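PDB 3UBF: neural-cadherin from Drosophila melanogaster, which mediates calcium-dependent cell adhesion by preferentially binding copies of itself on other cells. Local coordinates for residues A[257-262]-A[284-289]; A[41-46]-A[60-65]; A[126-131]-A[201-206]; A[99-104]-A[137-142]; A[2-7]-A[31-36]. One frame throughout, in Å; residues are numbered along the deposited sequence.

Contact 1: A[257-262]-A[284-289]; sequences AGTFNI and HVYSLI
The ring of Phe260 meets the ring of Tyr286 edge to face. Its CE1 stands over one face of the tyrosine, 3.5 Å from Tyr286 CG. The contact sits in the core of the third cadherin domain of the fragment, a Greek-key beta sandwich. It joins strand 260-262, at the rim of one sheet, to strand 285-294 of the other. The ring planes are 88° apart and the centroids 5.0 Å, a T-shaped pair. One face of the Phe260 ring is covered by CG2 of its own neighbour Thr259, while a water lies at the edge of the Tyr286 ring, in its plane. Phe260 CG is anti to the carbonyl carbon (chi1 -52°), which sends the ring across to the facing sheet. Leu288 adds its CD1, 3.7 Å from Phe260 CD1. Ile307 of strand 300-310 touches both Phe260 and Leu288. Were Tyr286 an alanine, the Phe260 edge would probably lose the face it points at, and the water would lose one of its two hydroxyl partners. That water lies 2.7 Å from Tyr286 OH and 2.8 Å from Thr259 OG1, linking the two hydroxyls.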
# COMPACT_ATOMS: atom_id res chain seq x y z
N ALA A 257 -0.97 -37.86 1.41
CA ALA A 257 0.48 -38.08 1.26
C ALA A 257 0.82 -38.55 -0.16
O ALA A 257 0.31 -39.57 -0.64
CB ALA A 257 0.98 -39.09 2.30
N GLY A 258 1.67 -37.78 -0.85
CA GLY A 258 2.11 -38.13 -2.20
C GLY A 258 1.22 -37.63 -3.33
O GLY A 258 1.49 -37.93 -4.50
N THR A 259 0.17 -36.88 -3.00
CA THR A 259 -0.71 -36.28 -4.00
C THR A 259 -0.03 -35.05 -4.60
O THR A 259 -0.15 -34.76 -5.79
CB THR A 259 -2.08 -35.89 -3.40
OG1 THR A 259 -2.73 -37.06 -2.91
CG2 THR A 259 -2.97 -35.23 -4.45
N PHE A 260 0.70 -34.34 -3.77
CA PHE A 260 1.45 -33.19 -4.22
C PHE A 260 2.93 -33.40 -3.94
O PHE A 260 3.30 -34.15 -3.03
CB PHE A 260 0.91 -31.93 -3.55
CG PHE A 260 -0.58 -31.77 -3.68
CD1 PHE A 260 -1.43 -32.16 -2.64
CD2 PHE A 260 -1.14 -31.25 -4.84
CE1 PHE A 260 -2.82 -32.03 -2.76
CE2 PHE A 260 -2.53 -31.11 -4.96
CZ PHE A 260 -3.37 -31.50 -3.92
N ASN A 261 3.76 -32.77 -4.74
CA ASN A 261 5.16 -32.59 -4.38
C ASN A 261 5.55 -31.14 -4.59
O ASN A 261 4.78 -30.34 -5.11
CB ASN A 261 6.09 -33.57 -5.12
CG ASN A 261 5.78 -33.68 -6.61
OD1 ASN A 261 5.68 -32.67 -7.31
ND2 ASN A 261 5.65 -34.91 -7.10
N ILE A 262 6.75 -30.79 -4.13
CA ILE A 262 7.27 -29.45 -4.27
C ILE A 262 8.68 -29.56 -4.81
O ILE A 262 9.38 -30.53 -4.52
CB ILE A 262 7.27 -28.69 -2.92
CG1 ILE A 262 7.55 -27.19 -3.15
CG2 ILE A 262 8.26 -29.33 -1.94
CD1 ILE A 262 7.28 -26.29 -1.96
N HIS A 284 -11.34 -33.33 0.10
CA HIS A 284 -11.58 -32.19 -0.77
C HIS A 284 -10.68 -31.03 -0.38
O HIS A 284 -10.40 -30.17 -1.20
CB HIS A 284 -13.03 -31.75 -0.72
CG HIS A 284 -13.97 -32.73 -1.35
ND1 HIS A 284 -15.33 -32.70 -1.14
CD2 HIS A 284 -13.73 -33.79 -2.16
CE1 HIS A 284 -15.89 -33.68 -1.82
NE2 HIS A 284 -14.94 -34.36 -2.44
N VAL A 285 -10.25 -31.03 0.88
CA VAL A 285 -9.33 -30.03 1.41
C VAL A 285 -8.10 -30.76 1.95
O VAL A 285 -8.22 -31.56 2.89
CB VAL A 285 -9.99 -29.17 2.54
CG1 VAL A 285 -8.98 -28.22 3.16
CG2 VAL A 285 -11.22 -28.41 2.02
N TYR A 286 -6.94 -30.50 1.34
CA TYR A 286 -5.68 -31.08 1.79
C TYR A 286 -4.91 -30.08 2.66
O TYR A 286 -4.75 -28.91 2.29
CB TYR A 286 -4.79 -31.44 0.60
CG TYR A 286 -5.32 -32.50 -0.32
CD1 TYR A 286 -6.22 -32.19 -1.34
CD2 TYR A 286 -4.89 -33.83 -0.21
CE1 TYR A 286 -6.69 -33.16 -2.20
CE2 TYR A 286 -5.36 -34.81 -1.07
CZ TYR A 286 -6.26 -34.47 -2.06
OH TYR A 286 -6.74 -35.44 -2.92
N SER A 287 -4.42 -30.54 3.81
CA SER A 287 -3.58 -29.73 4.67
C SER A 287 -2.15 -30.19 4.55
O SER A 287 -1.83 -31.34 4.85
CB SER A 287 -4.03 -29.83 6.12
OG SER A 287 -5.28 -29.20 6.29
N LEU A 288 -1.29 -29.29 4.12
CA LEU A 288 0.09 -29.64 3.88
C LEU A 288 0.97 -28.66 4.63
O LEU A 288 0.56 -27.53 4.93
CB LEU A 288 0.40 -29.57 2.38
CG LEU A 288 -0.56 -30.34 1.45
CD1 LEU A 288 -0.48 -29.80 0.03
CD2 LEU A 288 -0.27 -31.85 1.47
N ILE A 289 2.17 -29.10 4.97
CA ILE A 289 3.14 -28.21 5.55
C ILE A 289 4.35 -28.19 4.64
O ILE A 289 4.96 -29.23 4.35
CB ILE A 289 3.55 -28.62 6.97
CG1 ILE A 289 2.35 -28.54 7.91
CG2 ILE A 289 4.66 -27.71 7.49
CD1 ILE A 289 2.64 -29.05 9.33
O HOH W 1 -5.44 -37.78 -3.17

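Contact 2: A[41-46]-A[60-65]; sequences NPWVTV and YEELGP. With CA (calcium ion), chain T; ZN (zinc ion), chain B.
Trp43 presents its indole to two successive residues, Glu62 and Leu63. Its CG is anti to the carbonyl carbon (chi1 -52°), which turns the indole toward 60-65. At Tyr60 a short 3-10 turn begins, closed by Leu63 N bonding Tyr60 O. Glu61 turns to the metals: its OE1 binds the calcium ion at 2.3 Å and its OE2 a zinc ion at 1.9 Å. Asp98 and Asp136 share that zinc. Glu62 crosses the indole at about a right angle, its OE1 at the six-membered edge, 3.5 Å from Trp43 CH2, the carboxylate turned 47° from the ring. Leu63 CD2 sits over one face, 3.6 Å from the centroid of the five-membered ring (CH-pi), and Pro42 CB over the opposite one. Trp43 closes an Asx turn: its N bonds Asn41 OD1 at 2.6 Å. In this first cadherin domain the metal-bearing turn thus packs against the approach to strand 44-46. The contact is mostly apolar, but the Glu62 carboxylate is probably drawn weakly to the C-H edge of the indole.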
# COMPACT_ATOMS: atom_id res chain seq x y z
N ASN A 41 -9.28 34.40 -10.20
CA ASN A 41 -9.01 33.22 -9.43
C ASN A 41 -8.12 32.31 -10.27
O ASN A 41 -8.31 32.21 -11.47
CB ASN A 41 -10.33 32.54 -9.06
CG ASN A 41 -10.15 31.28 -8.28
OD1 ASN A 41 -9.79 30.24 -8.84
ND2 ASN A 41 -10.41 31.34 -6.99
N PRO A 42 -7.13 31.65 -9.64
CA PRO A 42 -6.21 30.88 -10.46
C PRO A 42 -6.87 29.64 -11.06
O PRO A 42 -6.45 29.15 -12.10
CB PRO A 42 -5.10 30.47 -9.47
CG PRO A 42 -5.29 31.33 -8.27
CD PRO A 42 -6.76 31.60 -8.21
N TRP A 43 -7.94 29.19 -10.42
CA TRP A 43 -8.52 27.89 -10.75
C TRP A 43 -9.74 27.96 -11.65
O TRP A 43 -10.06 26.98 -12.32
CB TRP A 43 -8.83 27.13 -9.45
CG TRP A 43 -7.64 27.05 -8.53
CD1 TRP A 43 -7.46 27.73 -7.37
CD2 TRP A 43 -6.44 26.28 -8.74
NE1 TRP A 43 -6.23 27.43 -6.82
CE2 TRP A 43 -5.59 26.54 -7.65
CE3 TRP A 43 -6.02 25.39 -9.74
CZ2 TRP A 43 -4.34 25.93 -7.52
CZ3 TRP A 43 -4.77 24.79 -9.61
CH2 TRP A 43 -3.95 25.06 -8.51
N VAL A 44 -10.41 29.10 -11.67
CA VAL A 44 -11.66 29.22 -12.41
C VAL A 44 -11.80 30.56 -13.09
O VAL A 44 -11.39 31.58 -12.53
CB VAL A 44 -12.93 28.98 -11.51
CG1 VAL A 44 -13.05 27.52 -11.07
CG2 VAL A 44 -12.94 29.91 -10.31
N THR A 45 -12.35 30.56 -14.30
CA THR A 45 -12.90 31.76 -14.92
C THR A 45 -14.40 31.62 -14.89
O THR A 45 -14.92 30.50 -14.78
CB THR A 45 -12.47 31.94 -16.40
OG1 THR A 45 -12.86 30.79 -17.16
CG2 THR A 45 -10.98 32.14 -16.53
N VAL A 46 -15.11 32.74 -14.96
CA VAL A 46 -16.57 32.73 -15.02
C VAL A 46 -16.99 33.37 -16.32
O VAL A 46 -16.60 34.49 -16.60
CB VAL A 46 -17.19 33.46 -13.83
CG1 VAL A 46 -18.66 33.72 -14.07
CG2 VAL A 46 -17.01 32.65 -12.56
N TYR A 60 -5.53 19.84 -5.91
CA TYR A 60 -5.99 19.87 -4.53
C TYR A 60 -4.89 20.27 -3.54
O TYR A 60 -5.13 21.05 -2.62
CB TYR A 60 -6.54 18.49 -4.18
CG TYR A 60 -6.98 18.30 -2.76
CD1 TYR A 60 -8.29 18.55 -2.38
CD2 TYR A 60 -6.09 17.83 -1.79
CE1 TYR A 60 -8.71 18.35 -1.08
CE2 TYR A 60 -6.49 17.63 -0.49
CZ TYR A 60 -7.80 17.90 -0.14
OH TYR A 60 -8.20 17.71 1.17
N GLU A 61 -3.70 19.72 -3.74
CA GLU A 61 -2.54 19.99 -2.89
C GLU A 61 -2.14 21.46 -2.95
O GLU A 61 -1.62 21.99 -1.97
CB GLU A 61 -1.35 19.11 -3.31
CG GLU A 61 -1.47 17.64 -2.93
CD GLU A 61 -2.49 16.86 -3.75
OE1 GLU A 61 -3.13 17.41 -4.67
OE2 GLU A 61 -2.66 15.66 -3.48
N GLU A 62 -2.40 22.10 -4.09
CA GLU A 62 -2.07 23.51 -4.29
C GLU A 62 -3.10 24.50 -3.72
O GLU A 62 -2.83 25.70 -3.65
CB GLU A 62 -1.75 23.80 -5.76
CG GLU A 62 -0.31 23.42 -6.13
CD GLU A 62 0.02 23.56 -7.61
OE1 GLU A 62 -0.55 24.44 -8.30
OE2 GLU A 62 0.88 22.77 -8.09
N LEU A 63 -4.28 23.99 -3.33
CA LEU A 63 -5.32 24.81 -2.70
C LEU A 63 -4.95 25.12 -1.24
O LEU A 63 -4.18 24.37 -0.61
CB LEU A 63 -6.67 24.10 -2.74
CG LEU A 63 -7.21 23.64 -4.10
CD1 LEU A 63 -8.53 22.94 -3.93
CD2 LEU A 63 -7.35 24.80 -5.04
N GLY A 64 -5.52 26.20 -0.71
CA GLY A 64 -5.34 26.54 0.71
C GLY A 64 -5.86 25.43 1.59
O GLY A 64 -6.52 24.51 1.10
N PRO A 65 -5.60 25.50 2.91
CA PRO A 65 -6.00 24.42 3.83
C PRO A 65 -7.51 24.25 3.89
O PRO A 65 -8.02 23.28 4.46
CB PRO A 65 -5.46 24.89 5.19
CG PRO A 65 -5.37 26.37 5.07
CD PRO A 65 -5.04 26.66 3.63
CA CA T . -3.14 16.44 -6.72
ZN ZN B . -3.91 14.44 -4.26
O HOH W 2 -4.08 14.30 -5.81
O HOH W 3 -3.13 16.39 -9.00

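Contact 3: A[126-131]-A[201-206]; sequences PVFTLQ and ERLSIV
Leu203 pushes its forked end against Phe128. One prong, CD1, rests over the centre of the ring, 3.9 Å from the centroid and 10° off the normal, as a CH-pi contact. The other, CD2, sits above the rim of the same face, 3.8 Å from Phe128 CD2. It also fills the notch between that ring and Leu130, whose CD2 lies 4.4 Å from Leu203 CD2. Leu130 CD2 in turn closes the ring's edge in its plane. The two side chains of Phe128 and Leu203 run antiparallel past one another, and the leucine's two end methyls meet the ring face. Phe128 CG is anti to the backbone N (chi1 -170°), which turns a ring face to the leucine. These residues face one another across the beta sandwich of the second cadherin domain, between the sheet of strand 126-133 and that of strand 201-207. Val127 and Phe128, though consecutive, both start toward the opposite sheet, and both bond through their backbone to Val163, consistent with a beta bulge. That adds a second bump: Val127 CG2, held between its backbone N and carbonyl carbon, meets Ile205 CD1 at 3.9 Å. Phe154 touches both Val127 and Ile205. Met113 and Ala115 of strand 113-117 lie against Phe128.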
# COMPACT_ATOMS: atom_id res chain seq x y z
N PRO A 126 23.22 0.27 6.99
CA PRO A 126 21.82 0.07 6.65
C PRO A 126 21.45 -1.41 6.85
O PRO A 126 22.21 -2.28 6.44
CB PRO A 126 21.76 0.46 5.17
CG PRO A 126 23.14 0.23 4.66
CD PRO A 126 24.07 0.42 5.80
N VAL A 127 20.32 -1.66 7.49
CA VAL A 127 19.90 -3.02 7.79
C VAL A 127 18.59 -3.35 7.10
O VAL A 127 18.24 -4.51 6.92
CB VAL A 127 19.75 -3.25 9.30
CG1 VAL A 127 21.08 -3.03 10.01
CG2 VAL A 127 18.67 -2.34 9.87
N PHE A 128 17.85 -2.31 6.72
CA PHE A 128 16.56 -2.49 6.04
C PHE A 128 16.07 -1.15 5.53
O PHE A 128 16.36 -0.11 6.11
CB PHE A 128 15.69 -2.95 7.21
CG PHE A 128 14.33 -3.45 6.79
CD1 PHE A 128 14.16 -4.76 6.34
CD2 PHE A 128 13.23 -2.62 6.88
CE1 PHE A 128 12.92 -5.23 5.96
CE2 PHE A 128 11.97 -3.09 6.53
CZ PHE A 128 11.82 -4.40 6.06
N THR A 129 15.29 -1.20 4.46
CA THR A 129 14.76 -0.02 3.82
C THR A 129 13.24 -0.09 3.88
O THR A 129 12.61 -0.89 3.17
CB THR A 129 15.21 0.07 2.35
OG1 THR A 129 16.64 0.02 2.30
CG2 THR A 129 14.74 1.36 1.70
N LEU A 130 12.65 0.74 4.74
CA LEU A 130 11.21 0.90 4.77
C LEU A 130 10.74 1.46 3.44
O LEU A 130 11.35 2.41 2.93
CB LEU A 130 10.79 1.84 5.89
CG LEU A 130 11.25 1.46 7.30
CD1 LEU A 130 10.95 2.62 8.22
CD2 LEU A 130 10.58 0.15 7.78
N GLN A 131 9.70 0.86 2.87
CA GLN A 131 9.10 1.37 1.63
C GLN A 131 7.61 1.37 1.78
O GLN A 131 6.99 0.31 1.86
CB GLN A 131 9.50 0.53 0.42
CG GLN A 131 10.99 0.56 0.10
CD GLN A 131 11.45 -0.70 -0.64
OE1 GLN A 131 10.96 -1.01 -1.73
NE2 GLN A 131 12.40 -1.43 -0.02
N GLU A 201 3.98 -0.36 12.03
CA GLU A 201 4.44 -1.73 11.83
C GLU A 201 5.64 -2.08 12.69
O GLU A 201 6.46 -1.23 13.03
CB GLU A 201 4.82 -1.97 10.35
CG GLU A 201 3.65 -2.38 9.46
CD GLU A 201 3.06 -3.75 9.79
OE1 GLU A 201 3.62 -4.50 10.64
OE2 GLU A 201 2.01 -4.08 9.22
N ARG A 202 5.74 -3.36 13.00
CA ARG A 202 6.83 -3.87 13.81
C ARG A 202 7.95 -4.42 12.94
O ARG A 202 7.75 -5.34 12.15
CB ARG A 202 6.32 -4.97 14.72
CG ARG A 202 7.34 -5.51 15.67
CD ARG A 202 6.68 -6.54 16.50
NE ARG A 202 7.54 -7.12 17.52
CZ ARG A 202 8.36 -8.15 17.33
NH1 ARG A 202 8.48 -8.71 16.12
NH2 ARG A 202 9.07 -8.62 18.35
N LEU A 203 9.14 -3.84 13.12
CA LEU A 203 10.35 -4.28 12.45
C LEU A 203 11.22 -5.03 13.45
O LEU A 203 11.63 -4.48 14.50
CB LEU A 203 11.08 -3.10 11.79
CG LEU A 203 12.51 -3.33 11.27
CD1 LEU A 203 12.59 -4.49 10.29
CD2 LEU A 203 13.08 -2.08 10.65
N SER A 204 11.47 -6.28 13.11
CA SER A 204 12.26 -7.19 13.91
C SER A 204 13.63 -7.35 13.26
O SER A 204 13.72 -7.83 12.13
CB SER A 204 11.57 -8.56 13.98
OG SER A 204 12.53 -9.58 14.20
N ILE A 205 14.67 -6.95 13.98
CA ILE A 205 16.05 -7.08 13.51
C ILE A 205 16.77 -8.02 14.47
O ILE A 205 16.81 -7.77 15.67
CB ILE A 205 16.75 -5.70 13.47
CG1 ILE A 205 15.93 -4.71 12.64
CG2 ILE A 205 18.16 -5.83 12.92
CD1 ILE A 205 16.30 -3.26 12.86
N VAL A 206 17.28 -9.13 13.94
CA VAL A 206 17.90 -10.15 14.78
C VAL A 206 19.42 -10.14 14.58
O VAL A 206 19.91 -10.07 13.45
CB VAL A 206 17.28 -11.56 14.50
CG1 VAL A 206 18.06 -12.67 15.23
CG2 VAL A 206 15.84 -11.59 14.93

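Contact 4: A[99-104]-A[137-142]; sequences VNDEPP and TDHNIH. With ZN (zinc ion), chain G; ZN (zinc ion), chain C; CA (calcium ion), chain T; ZN (zinc ion), chain H.
Asp101 and His139 meet at right angles across the junction between the first and second cadherin domains, where the linker 99-104 passes the metal-bearing loop of the next beta sandwich. The carboxylate plane is turned 86° from the imidazole plane. Asp101 OD1 lies at the ring's edge, near its plane, 3.1 Å from His139 CE1. With CG anti to its N (chi1 -162°), Asp101 swings its carboxylate toward that edge. The ring is fixed by its neighbouring atom: His139 ND1 binds a zinc ion at 2.0 Å, which Asp134 and Asp185 complete. A zinc-bound imidazole would probably have a more positive CE1 edge, which suits the nearby carboxylate. Asp101 is the centre of an inverse gamma turn, with Glu102 N bonding Asn100 O at 2.8 Å. Its OD1 also takes a weak bond from Gln196. With an alanine here, the His139 edge would probably lose its negative neighbour and Gln196 a weak acceptor. Next to His139, Asp138 turns to another metal group: its OD2 lies 2.8 Å from the calcium ion of the linker and 2.2 Å from a second zinc. Further along, the contact becomes apolar and loose, with Pro104 CB 4.3 Å from Ile141 CG2.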
# COMPACT_ATOMS: atom_id res chain seq x y z
N VAL A 99 -9.70 12.59 -4.68
CA VAL A 99 -10.20 11.20 -4.62
C VAL A 99 -9.07 10.15 -4.65
O VAL A 99 -9.32 8.95 -4.46
CB VAL A 99 -11.32 10.91 -5.68
N ASN A 100 -7.84 10.62 -4.87
CA ASN A 100 -6.64 9.81 -4.84
C ASN A 100 -6.10 9.71 -3.40
O ASN A 100 -5.22 8.88 -3.09
CB ASN A 100 -5.56 10.43 -5.74
CG ASN A 100 -6.11 10.98 -7.08
OD1 ASN A 100 -7.26 11.45 -7.17
ND2 ASN A 100 -5.27 10.96 -8.10
N ASP A 101 -6.64 10.56 -2.53
CA ASP A 101 -6.12 10.77 -1.18
C ASP A 101 -6.52 9.63 -0.23
O ASP A 101 -7.46 9.76 0.55
CB ASP A 101 -6.64 12.12 -0.65
CG ASP A 101 -5.83 12.65 0.54
OD1 ASP A 101 -4.98 11.91 1.07
OD2 ASP A 101 -6.06 13.82 0.94
N GLU A 102 -5.81 8.51 -0.33
CA GLU A 102 -5.99 7.35 0.55
C GLU A 102 -4.63 7.05 1.22
O GLU A 102 -3.57 7.32 0.63
CB GLU A 102 -6.49 6.14 -0.25
CG GLU A 102 -7.99 6.12 -0.55
CD GLU A 102 -8.35 5.41 -1.86
OE1 GLU A 102 -7.44 5.31 -2.72
OE2 GLU A 102 -9.52 4.97 -2.04
N PRO A 103 -4.66 6.48 2.45
CA PRO A 103 -3.44 6.44 3.26
C PRO A 103 -2.35 5.59 2.64
O PRO A 103 -2.66 4.60 1.97
CB PRO A 103 -3.90 5.80 4.58
CG PRO A 103 -5.39 5.97 4.59
CD PRO A 103 -5.78 5.84 3.15
N PRO A 104 -1.07 5.94 2.88
CA PRO A 104 0.02 5.08 2.46
C PRO A 104 -0.03 3.73 3.17
O PRO A 104 -0.65 3.58 4.23
CB PRO A 104 1.28 5.85 2.88
CG PRO A 104 0.83 6.76 3.95
CD PRO A 104 -0.58 7.12 3.63
N THR A 137 -0.13 9.98 -5.98
CA THR A 137 1.12 10.29 -6.66
C THR A 137 1.72 11.66 -6.31
O THR A 137 2.90 11.89 -6.48
CB THR A 137 0.86 10.15 -8.18
OG1 THR A 137 1.30 8.85 -8.59
CG2 THR A 137 1.53 11.25 -9.03
N ASP A 138 0.88 12.54 -5.77
CA ASP A 138 1.22 13.93 -5.53
C ASP A 138 1.61 14.19 -4.07
O ASP A 138 1.73 15.34 -3.66
CB ASP A 138 0.02 14.82 -5.92
CG ASP A 138 0.45 16.12 -6.54
OD1 ASP A 138 1.67 16.29 -6.74
OD2 ASP A 138 -0.44 16.97 -6.83
N HIS A 139 1.80 13.12 -3.32
CA HIS A 139 2.03 13.18 -1.87
C HIS A 139 3.45 12.78 -1.56
O HIS A 139 4.05 11.99 -2.27
CB HIS A 139 1.10 12.21 -1.15
CG HIS A 139 -0.30 12.71 -1.03
ND1 HIS A 139 -1.17 12.24 -0.06
CD2 HIS A 139 -0.99 13.62 -1.75
CE1 HIS A 139 -2.33 12.85 -0.19
NE2 HIS A 139 -2.25 13.69 -1.21
N ASN A 140 3.99 13.33 -0.48
CA ASN A 140 5.29 12.94 -0.00
C ASN A 140 5.15 12.38 1.39
O ASN A 140 4.30 12.83 2.15
CB ASN A 140 6.26 14.12 -0.05
CG ASN A 140 6.50 14.60 -1.47
OD1 ASN A 140 7.06 13.86 -2.30
ND2 ASN A 140 6.04 15.82 -1.77
N ILE A 141 5.96 11.38 1.70
CA ILE A 141 5.86 10.69 2.97
C ILE A 141 7.17 10.74 3.75
O ILE A 141 8.27 10.78 3.16
CB ILE A 141 5.39 9.22 2.80
CG1 ILE A 141 6.40 8.40 1.99
CG2 ILE A 141 3.99 9.16 2.19
CD1 ILE A 141 5.98 6.95 1.78
N HIS A 142 7.05 10.75 5.07
CA HIS A 142 8.21 10.69 5.95
C HIS A 142 8.13 9.44 6.80
O HIS A 142 7.10 9.15 7.41
CB HIS A 142 8.30 11.92 6.85
CG HIS A 142 8.61 13.19 6.14
ND1 HIS A 142 8.68 14.40 6.78
CD2 HIS A 142 8.84 13.45 4.83
CE1 HIS A 142 8.95 15.35 5.91
NE2 HIS A 142 9.05 14.80 4.71
ZN ZN G . -1.17 10.55 1.01
ZN ZN C . 9.27 14.32 8.90
CA CA T . -3.14 16.44 -6.72
ZN ZN H . 0.34 18.84 -7.64
O HOH W 2 -4.08 14.30 -5.81
O HOH W 4 0.31 17.63 -9.37
O HOH W 5 0.88 19.64 -6.14
O HOH W 3 -3.13 16.39 -9.00

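Contact 5: A[2-7]-A[31-36]; sequences AVRPTK and DKETFK
Arg4 and Glu33 form a salt bridge, reaching in from opposite directions. The guanidinium NH2 does most of the work. It gives a fairly straight bond to Glu33 OE1, 3.0 Å long with an angle of 160° at the hydrogen, and a weak, bent one to Glu33 OE2 at 2.6 Å. From Arg4 NH1 a third, weak bond runs to Glu33 OE1 at 3.4 Å. OE1 is met on its syn side by NH2, tilted 34° out of the carboxylate plane, and the carboxylate sits at the edge of the guanidinium with the planes 32° apart. Both groups have second partners: Asp88 pairs with Arg4 NE, and the backbone N of Glu29 bonds Glu33 OE1. In the mixed sheet of the first cadherin domain, the bridge spans strands 88-97 and 68-76 to join the outermost two, 3-12 and 34-37. Both chains are stretched to cover that distance, Arg4 from CG to NE and Glu33 beyond CG. Ile75 touches Arg4, Glu33 and Phe35 around the charged pair.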
# COMPACT_ATOMS: atom_id res chain seq x y z
N ALA A 2 -28.75 42.42 -1.91
CA ALA A 2 -27.59 42.56 -2.80
C ALA A 2 -26.70 41.30 -2.82
O ALA A 2 -25.94 41.10 -3.76
CB ALA A 2 -26.76 43.78 -2.39
N VAL A 3 -26.81 40.49 -1.77
CA VAL A 3 -26.04 39.26 -1.63
C VAL A 3 -26.96 38.06 -1.75
O VAL A 3 -27.99 37.97 -1.07
CB VAL A 3 -25.25 39.21 -0.28
CG1 VAL A 3 -24.57 37.86 -0.09
CG2 VAL A 3 -24.22 40.34 -0.21
N ARG A 4 -26.59 37.14 -2.63
CA ARG A 4 -27.33 35.91 -2.84
C ARG A 4 -26.78 34.78 -1.96
O ARG A 4 -25.60 34.81 -1.58
CB ARG A 4 -27.25 35.49 -4.30
CG ARG A 4 -28.04 36.39 -5.24
CD ARG A 4 -27.87 35.93 -6.68
NE ARG A 4 -28.55 36.83 -7.60
CZ ARG A 4 -28.69 36.62 -8.90
NH1 ARG A 4 -28.22 35.51 -9.46
NH2 ARG A 4 -29.32 37.52 -9.63
N PRO A 5 -27.64 33.79 -1.63
CA PRO A 5 -27.21 32.59 -0.92
C PRO A 5 -25.96 32.01 -1.56
O PRO A 5 -25.89 31.87 -2.79
CB PRO A 5 -28.38 31.62 -1.10
CG PRO A 5 -29.25 32.23 -2.18
CD PRO A 5 -29.08 33.70 -1.96
N THR A 6 -24.97 31.71 -0.73
CA THR A 6 -23.68 31.22 -1.18
C THR A 6 -23.87 29.92 -1.96
O THR A 6 -24.54 29.00 -1.49
CB THR A 6 -22.74 31.02 0.03
OG1 THR A 6 -22.53 32.29 0.67
CG2 THR A 6 -21.40 30.45 -0.40
N LYS A 7 -23.31 29.88 -3.16
CA LYS A 7 -23.34 28.69 -3.99
C LYS A 7 -22.29 27.73 -3.48
O LYS A 7 -21.11 28.03 -3.51
CB LYS A 7 -23.05 29.06 -5.45
CG LYS A 7 -22.96 27.87 -6.39
CD LYS A 7 -24.31 27.19 -6.55
CE LYS A 7 -24.33 26.34 -7.80
NZ LYS A 7 -25.58 25.55 -7.88
N ASP A 31 -33.84 36.01 -16.60
CA ASP A 31 -33.36 35.51 -17.88
C ASP A 31 -32.11 36.22 -18.41
O ASP A 31 -31.19 35.56 -18.91
CB ASP A 31 -34.49 35.59 -18.92
CG ASP A 31 -34.09 35.04 -20.27
OD1 ASP A 31 -33.42 33.98 -20.33
OD2 ASP A 31 -34.45 35.66 -21.29
N LYS A 32 -32.09 37.54 -18.28
CA LYS A 32 -31.07 38.37 -18.91
C LYS A 32 -29.89 38.75 -18.00
O LYS A 32 -29.19 39.74 -18.23
CB LYS A 32 -31.71 39.62 -19.55
CG LYS A 32 -32.67 39.33 -20.71
CD LYS A 32 -32.15 38.20 -21.62
CE LYS A 32 -33.02 37.97 -22.86
NZ LYS A 32 -32.64 36.66 -23.48
N GLU A 33 -29.65 37.95 -16.97
CA GLU A 33 -28.52 38.21 -16.09
C GLU A 33 -27.20 37.81 -16.74
O GLU A 33 -27.11 36.80 -17.45
CB GLU A 33 -28.70 37.53 -14.74
CG GLU A 33 -29.72 38.26 -13.89
CD GLU A 33 -30.03 37.59 -12.57
OE1 GLU A 33 -29.66 36.40 -12.36
OE2 GLU A 33 -30.64 38.28 -11.74
N THR A 34 -26.18 38.63 -16.52
CA THR A 34 -24.83 38.29 -16.94
C THR A 34 -23.93 38.21 -15.72
O THR A 34 -24.15 38.92 -14.74
CB THR A 34 -24.27 39.27 -17.99
OG1 THR A 34 -24.22 40.60 -17.45
CG2 THR A 34 -25.14 39.26 -19.26
N PHE A 35 -22.94 37.33 -15.79
CA PHE A 35 -22.03 37.08 -14.69
C PHE A 35 -20.65 37.58 -15.03
O PHE A 35 -20.32 37.78 -16.19
CB PHE A 35 -22.00 35.59 -14.35
CG PHE A 35 -23.35 35.04 -13.99
CD1 PHE A 35 -24.31 34.82 -14.96
CD2 PHE A 35 -23.66 34.78 -12.67
CE1 PHE A 35 -25.56 34.32 -14.63
CE2 PHE A 35 -24.92 34.30 -12.32
CZ PHE A 35 -25.87 34.07 -13.30
N LYS A 36 -19.86 37.81 -13.98
CA LYS A 36 -18.48 38.26 -14.07
C LYS A 36 -17.84 37.98 -12.71
O LYS A 36 -18.46 38.27 -11.68
CB LYS A 36 -18.43 39.76 -14.39
CG LYS A 36 -17.14 40.23 -15.01
CD LYS A 36 -17.33 41.54 -15.77

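From the N terminus, contact 5 comes first, closing the stretch from strand 3-12 to strand 34-37. Contact 2 follows in series in the same domain. It closes a loop holding strand 51-54 and brings the metal-bearing turn to the start of strand 44-46. The two touch where Val46 meets Phe35. Contact 4 opens in the linker 99-104 and closes in the second domain at 137-142. Before it closes, contact 3 opens at 126-131, so the two cross. Contact 3 closes late, at 201-206, tying the two sheets of the second domain. Contacts 2 and 4 share the calcium ion and two waters. Contact 1 stands apart, joining the two sheets of the third domain across the residues from 262 to 284.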